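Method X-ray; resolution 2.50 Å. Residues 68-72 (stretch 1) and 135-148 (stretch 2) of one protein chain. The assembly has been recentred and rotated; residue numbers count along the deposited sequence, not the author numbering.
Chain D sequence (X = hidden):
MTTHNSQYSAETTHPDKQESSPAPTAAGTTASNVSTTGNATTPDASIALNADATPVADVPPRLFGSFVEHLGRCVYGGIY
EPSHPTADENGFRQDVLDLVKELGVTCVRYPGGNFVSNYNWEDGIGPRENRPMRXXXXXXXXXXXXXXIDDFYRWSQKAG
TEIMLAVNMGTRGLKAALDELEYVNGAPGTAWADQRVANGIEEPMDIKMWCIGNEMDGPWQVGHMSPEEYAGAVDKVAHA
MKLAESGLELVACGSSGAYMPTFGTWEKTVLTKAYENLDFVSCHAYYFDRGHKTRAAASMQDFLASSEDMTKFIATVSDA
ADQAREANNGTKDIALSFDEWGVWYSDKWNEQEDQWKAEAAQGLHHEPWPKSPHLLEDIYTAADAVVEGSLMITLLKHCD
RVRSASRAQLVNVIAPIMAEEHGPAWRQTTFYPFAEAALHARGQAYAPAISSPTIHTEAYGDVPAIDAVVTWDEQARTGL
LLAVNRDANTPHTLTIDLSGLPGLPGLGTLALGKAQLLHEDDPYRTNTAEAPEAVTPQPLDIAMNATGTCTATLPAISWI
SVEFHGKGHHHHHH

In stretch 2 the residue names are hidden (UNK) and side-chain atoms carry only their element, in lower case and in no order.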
ATOM      1  N   VAL D  68      20.232  19.597   3.936  1.00 25.94           N
ATOM      2  CA  VAL D  68      20.887  19.252   2.680  1.00 26.01           C
ATOM      3  C   VAL D  68      20.018  18.261   1.903  1.00 26.15           C
ATOM      4  O   VAL D  68      19.752  17.145   2.364  1.00 26.13           O
ATOM      5  CB  VAL D  68      22.317  18.687   2.909  1.00 25.98           C
ATOM      6  CG1 VAL D  68      22.878  18.085   1.634  1.00 25.96           C
ATOM      7  CG2 VAL D  68      23.245  19.774   3.410  1.00 25.85           C
ATOM      8  N   GLU D  69      19.565  18.692   0.729  1.00 26.20           N
ATOM      9  CA  GLU D  69      18.761  17.858  -0.151  1.00 26.22           C
ATOM     10  C   GLU D  69      19.535  17.574  -1.432  1.00 26.26           C
ATOM     11  O   GLU D  69      20.332  18.406  -1.883  1.00 26.26           O
ATOM     12  CB  GLU D  69      17.428  18.547  -0.477  1.00 26.22           C
ATOM     13  CG  GLU D  69      16.422  17.669  -1.236  1.00 26.46           C
ATOM     14  CD  GLU D  69      15.099  18.367  -1.536  1.00 26.98           C
ATOM     15  OE1 GLU D  69      14.845  19.463  -0.987  1.00 27.42           O
ATOM     16  OE2 GLU D  69      14.302  17.809  -2.322  1.00 26.46           O
ATOM     17  N   HIS D  70      19.307  16.397  -2.008  1.00 26.15           N
ATOM     18  CA  HIS D  70      19.790  16.100  -3.350  1.00 26.11           C
ATOM     19  C   HIS D  70      18.981  16.927  -4.346  1.00 26.21           C
ATOM     20  O   HIS D  70      18.151  16.407  -5.096  1.00 26.36           O
ATOM     21  CB  HIS D  70      19.676  14.611  -3.655  1.00 25.91           C
ATOM     22  CG  HIS D  70      20.706  13.767  -2.972  1.00 25.73           C
ATOM     23  ND1 HIS D  70      21.592  12.972  -3.666  1.00 25.38           N
ATOM     24  CD2 HIS D  70      20.990  13.591  -1.659  1.00 25.61           C
ATOM     25  CE1 HIS D  70      22.378  12.342  -2.811  1.00 25.46           C
ATOM     26  NE2 HIS D  70      22.033  12.701  -1.587  1.00 25.40           N
ATOM     27  N   LEU D  71      19.234  18.232  -4.318  1.00 26.36           N
ATOM     28  CA  LEU D  71      18.556  19.212  -5.146  1.00 26.42           C
ATOM     29  C   LEU D  71      19.627  20.098  -5.754  1.00 26.57           C
ATOM     30  O   LEU D  71      20.543  20.540  -5.054  1.00 26.60           O
ATOM     31  CB  LEU D  71      17.623  20.058  -4.277  1.00 26.42           C
ATOM     32  CG  LEU D  71      16.561  21.004  -4.848  1.00 26.28           C
ATOM     33  CD1 LEU D  71      15.784  21.606  -3.695  1.00 26.14           C
ATOM     34  CD2 LEU D  71      17.134  22.118  -5.720  1.00 26.23           C
ATOM     35  N   GLY D  72      19.512  20.346  -7.056  1.00 26.70           N
ATOM     36  CA  GLY D  72      20.414  21.243  -7.764  1.00 26.76           C
ATOM     37  C   GLY D  72      21.865  20.957  -7.455  1.00 26.86           C
ATOM     38  O   GLY D  72      22.376  19.893  -7.800  1.00 27.06           O
ATOM     39  N   UNK D 135      16.780   8.206 -11.643  1.00 26.65           N
ATOM     40  CA  UNK D 135      15.998   9.404 -11.905  1.00 26.16           C
ATOM     41  C   UNK D 135      15.523  10.005 -10.594  1.00 25.87           C
ATOM     42  O   UNK D 135      15.204   9.278  -9.651  1.00 25.76           O
ATOM     43  n   UNK D 135      13.570   8.917 -16.276  1.00 25.45           N
ATOM     44  c   UNK D 135      12.502   8.790 -17.056  1.00 25.97           C
ATOM     45  c   UNK D 135      14.752   9.052 -12.718  1.00 26.18           C
ATOM     46  n   UNK D 135      11.346   8.357 -16.556  1.00 26.25           N
ATOM     47  n   UNK D 135      12.589   9.095 -18.345  1.00 25.99           N
ATOM     48  c   UNK D 135      14.934   8.942 -14.208  1.00 25.79           C
ATOM     49  c   UNK D 135      13.594   8.616 -14.849  1.00 25.37           C
ATOM     50  N   UNK D 136      15.466  11.332 -10.542  1.00 25.56           N
ATOM     51  CA  UNK D 136      14.700  12.017  -9.512  1.00 25.30           C
ATOM     52  C   UNK D 136      13.538  12.744 -10.170  1.00 25.00           C
ATOM     53  O   UNK D 136      13.743  13.652 -10.973  1.00 24.95           O
ATOM     54  c   UNK D 136      15.562  13.003  -8.721  1.00 25.38           C
ATOM     55  c   UNK D 136      14.730  13.897  -7.813  1.00 25.80           C
ATOM     56  o   UNK D 136      14.929  15.132  -7.842  1.00 25.93           O
ATOM     57  o   UNK D 136      13.865  13.365  -7.082  1.00 26.51           O
ATOM     58  N   UNK D 137      12.320  12.336  -9.824  1.00 24.71           N
ATOM     59  CA  UNK D 137      11.109  12.940 -10.379  1.00 24.38           C
ATOM     60  C   UNK D 137      10.875  14.365  -9.887  1.00 24.04           C
ATOM     61  O   UNK D 137      10.428  15.218 -10.651  1.00 24.02           O
ATOM     62  c   UNK D 137       9.886  12.075 -10.069  1.00 24.35           C
ATOM     63  c   UNK D 137       8.143  10.396 -10.638  1.00 24.23           C
ATOM     64  c   UNK D 137       9.424  11.055 -11.114  1.00 24.48           C
ATOM     65  c   UNK D 137      10.483  10.002 -11.434  1.00 24.64           C
ATOM     66  N   UNK D 138      11.188  14.613  -8.619  1.00 23.71           N
ATOM     67  CA  UNK D 138      10.912  15.901  -7.974  1.00 23.49           C
ATOM     68  C   UNK D 138      11.555  17.105  -8.673  1.00 23.38           C
ATOM     69  O   UNK D 138      10.900  18.126  -8.881  1.00 23.50           O
ATOM     70  c   UNK D 138      11.324  15.854  -6.516  1.00 23.45           C
ATOM     71  N   UNK D 139      12.829  16.977  -9.036  1.00 23.25           N
ATOM     72  CA  UNK D 139      13.586  18.086  -9.625  1.00 23.09           C
ATOM     73  C   UNK D 139      14.020  17.812 -11.066  1.00 23.20           C
ATOM     74  O   UNK D 139      14.739  18.611 -11.669  1.00 23.15           O
ATOM     75  c   UNK D 139      13.266  21.165  -7.616  1.00 21.27           C
ATOM     76  c   UNK D 139      12.355  22.013  -5.524  1.00 21.72           C
ATOM     77  n   UNK D 139      13.824  18.647  -5.166  1.00 21.54           N
ATOM     78  c   UNK D 139      12.711  20.874  -4.848  1.00 21.89           C
ATOM     79  c   UNK D 139      14.389  18.003  -6.241  1.00 21.86           C
ATOM     80  c   UNK D 139      13.642  19.992  -6.949  1.00 21.71           C
ATOM     81  c   UNK D 139      13.354  19.867  -5.574  1.00 21.60           C
ATOM     82  c   UNK D 139      12.624  22.165  -6.896  1.00 21.52           C
ATOM     83  c   UNK D 139      14.775  18.451  -8.727  1.00 22.90           C
ATOM     84  c   UNK D 139      14.314  18.793  -7.351  1.00 22.46           C
ATOM     85  N   UNK D 140      13.552  16.686 -11.602  1.00 23.28           N
ATOM     86  CA  UNK D 140      13.804  16.275 -12.985  1.00 23.45           C
ATOM     87  C   UNK D 140      15.298  16.176 -13.285  1.00 23.51           C
ATOM     88  O   UNK D 140      15.799  16.782 -14.228  1.00 23.57           O
ATOM     89  n   UNK D 140      12.609  15.905 -17.370  1.00 22.86           N
ATOM     90  c   UNK D 140      12.762  16.569 -15.284  1.00 23.28           C
ATOM     91  c   UNK D 140      13.285  16.744 -16.519  1.00 23.19           C
ATOM     92  c   UNK D 140      13.090  17.210 -13.972  1.00 23.36           C
ATOM     93  n   UNK D 140      11.770  15.621 -15.420  1.00 22.81           N
ATOM     94  c   UNK D 140      11.701  15.237 -16.681  1.00 22.65           C
ATOM     95  N   UNK D 141      16.001  15.405 -12.464  1.00 23.76           N
ATOM     96  CA  UNK D 141      17.441  15.237 -12.607  1.00 24.23           C
ATOM     97  C   UNK D 141      17.829  13.771 -12.594  1.00 24.32           C
ATOM     98  O   UNK D 141      17.111  12.939 -12.039  1.00 24.32           O
ATOM     99  s   UNK D 141      17.948  17.761 -11.486  1.00 25.11           S
ATOM    100  c   UNK D 141      18.175  15.968 -11.478  1.00 24.24           C
ATOM    101  N   UNK D 142      18.963  13.458 -13.218  1.00 24.55           N
ATOM    102  CA  UNK D 142      19.580  12.146 -13.059  1.00 24.87           C
ATOM    103  C   UNK D 142      20.578  12.180 -11.901  1.00 25.03           C
ATOM    104  O   UNK D 142      21.406  13.094 -11.800  1.00 24.96           O
ATOM    105  o   UNK D 142      21.126  10.527 -14.047  1.00 25.05           O
ATOM    106  c   UNK D 142      20.228  11.599 -14.365  1.00 24.96           C
ATOM    107  c   UNK D 142      20.999  12.671 -15.092  1.00 25.45           C
ATOM    108  N   UNK D 143      20.474  11.174 -11.036  1.00 25.08           N
ATOM    109  CA  UNK D 143      21.258  11.079  -9.811  1.00 25.14           C
ATOM    110  C   UNK D 143      22.258   9.920  -9.889  1.00 25.25           C
ATOM    111  O   UNK D 143      21.879   8.759 -10.082  1.00 25.21           O
ATOM    112  o   UNK D 143      21.169  12.715  -6.592  1.00 26.70           O
ATOM    113  o   UNK D 143      22.612  11.251  -5.836  1.00 26.64           O
ATOM    114  c   UNK D 143      21.625  11.552  -6.533  1.00 26.29           C
ATOM    115  c   UNK D 143      20.309  10.922  -8.616  1.00 25.15           C
ATOM    116  c   UNK D 143      20.949  10.447  -7.316  1.00 25.45           C
ATOM    117  N   UNK D 144      23.538  10.250  -9.731  1.00 25.28           N
ATOM    118  CA  UNK D 144      24.616   9.267  -9.820  1.00 25.41           C
ATOM    119  C   UNK D 144      24.747   8.436  -8.552  1.00 25.46           C
ATOM    120  O   UNK D 144      25.307   7.335  -8.584  1.00 25.54           O
ATOM    121  c   UNK D 144      25.973   9.936 -10.104  1.00 25.42           C
ATOM    122  c   UNK D 144      25.946  10.651 -11.442  1.00 25.45           C
ATOM    123  o   UNK D 144      26.266  10.876  -9.061  1.00 25.59           O
ATOM    124  N   UNK D 145      24.237   8.977  -7.447  1.00 25.45           N
ATOM    125  CA  UNK D 145      24.294   8.340  -6.126  1.00 25.54           C
ATOM    126  C   UNK D 145      25.706   8.209  -5.549  1.00 25.86           C
ATOM    127  O   UNK D 145      25.958   7.358  -4.693  1.00 25.88           O
ATOM    128  n   UNK D 145      21.465   6.626  -7.277  1.00 24.16           N
ATOM    129  o   UNK D 145      21.422   7.726  -5.319  1.00 24.15           O
ATOM    130  c   UNK D 145      22.052   7.147  -6.206  1.00 24.82           C
ATOM    131  c   UNK D 145      23.557   6.991  -6.120  1.00 25.37           C
ATOM    132  N   UNK D 146      26.615   9.066  -6.008  1.00 26.31           N
ATOM    133  CA  UNK D 146      27.961   9.156  -5.439  1.00 26.79           C
ATOM    134  C   UNK D 146      27.893   9.544  -3.964  1.00 26.81           C
ATOM    135  O   UNK D 146      28.762   9.174  -3.175  1.00 26.97           O
ATOM    136  c   UNK D 146      29.708  10.837  -8.493  1.00 29.75           C
ATOM    137  c   UNK D 146      29.185   9.703  -7.625  1.00 27.90           C
ATOM    138  o   UNK D 146      30.594  11.595  -8.035  1.00 30.46           O
ATOM    139  c   UNK D 146      28.817  10.156  -6.215  1.00 26.88           C
ATOM    140  o   UNK D 146      29.234  10.966  -9.644  1.00 30.79           O
ATOM    141  N   UNK D 147      26.849  10.286  -3.603  1.00 26.88           N
ATOM    142  CA  UNK D 147      26.544  10.569  -2.205  1.00 27.03           C
ATOM    143  C   UNK D 147      25.331   9.769  -1.724  1.00 26.90           C
ATOM    144  O   UNK D 147      24.309   9.680  -2.410  1.00 26.79           O
ATOM    145  s   UNK D 147      28.372  12.799  -0.263  1.00 30.78           S
ATOM    146  c   UNK D 147      26.312  12.063  -1.991  1.00 27.17           C
ATOM    147  c   UNK D 147      27.122  13.556   0.770  1.00 29.88           C
ATOM    148  c   UNK D 147      27.591  12.880  -1.888  1.00 28.28           C
ATOM    149  N   UNK D 148      25.477   9.178  -0.542  1.00 26.72           N
ATOM    150  CA  UNK D 148      24.418   8.435   0.121  1.00 26.44           C
ATOM    151  C   UNK D 148      24.617   8.542   1.618  1.00 26.31           C
ATOM    152  O   UNK D 148      25.418   9.356   2.083  1.00 26.51           O
TER

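Position 135 carries three carbons, a nitrogen, and a carbon bearing two more nitrogens, a guanidinium chain that makes no contact with stretch 1; it is Arg135. Position 136 has two carbons, the second holding two oxygens. Its CA-to-CB bond points toward stretch 1, yet the approach is loose, one carboxylate oxygen of position 136 lying 4.4 Å from His70 O. The carboxylate on a single CB carbon makes it Asp136, and the oxygen in question is OD2. The backbone pairs with position 141 in both directions, N to O at 2.7 Å and O to N at 3.2 Å, so the chain returns alongside itself.

Position 137 shows four carbons forked at the second, out of reach of stretch 1, and is Leu137. Position 138 has a single carbon and is Ala138; its N gives a weak hydrogen bond to Asp136 OD1 at 3.3 Å.

At 139, one carbon leads to fused five- and six-membered rings holding eight carbons and one nitrogen. The ring nitrogen of position 139 donates to Glu69 OE2 at 3.0 Å with an angle of 160°, and the carboxylate oxygen lies at the ring edge, near its plane, where an indole N-H points. Over one face sits Leu71: its CG is 3.6 Å from the centroid of the five-membered ring, 15° off the normal. The fused rings define Trp139, the donor being NE1, and Leu71 CD1 is 3.4 Å from its CZ2. The backbone N of Trp139 donates to Asp136 OD2 at 3.0 Å, tying the turn to the preceding carboxylate.

Position 140 bears one carbon and a five-membered ring of three carbons and two nitrogens, without contact to stretch 1: His140, with phi and psi both positive (57/54). Position 141 has a carbon and a sulfur, hence Cys141, also without contact to stretch 1. At 142 one carbon carries an oxygen and a carbon; this is Thr142, directed out of reach.

Position 143 has three carbons, the third carrying two oxygens. Its CA-to-CB bond points toward stretch 1, and His70 ND1 donates to a carboxylate oxygen of position 143 at 3.0 Å with an angle of 164°. This is Glu143, and the acceptor is OE1.

Position 144 repeats the carbon bearing oxygen and carbon; Thr144 lies beyond reach of stretch 1. Position 145 has two carbons, the second with one oxygen and one nitrogen: Asn145, whose backbone N makes a weak hydrogen bond to Glu143 OE2 at 3.2 Å. Position 146, three carbons ending in two oxygens, is Glu146, and Thr144 OG1 donates to its OE2 at 3.0 Å.

Position 147 is an unbranched run of two carbons, sulfur and carbon. Its backbone O approaches His70 CE1 at 3.3 Å, near the imidazole plane, and its CB is 4.0 Å from the same atom; it is Met147. Position 148 lacks side-chain atoms: Gly148, at the N-cap position before a helix.

The contact buries 343 Å² in total and rests on two directional bonds of opposite sense: stretch 2 donates from Trp139 to Glu69, while stretch 1 donates from His70 to Glu143. Leu71 packed over the indole face adds the apolar component.

Stretch 2 135-148: RDLAWHCTETNEMG
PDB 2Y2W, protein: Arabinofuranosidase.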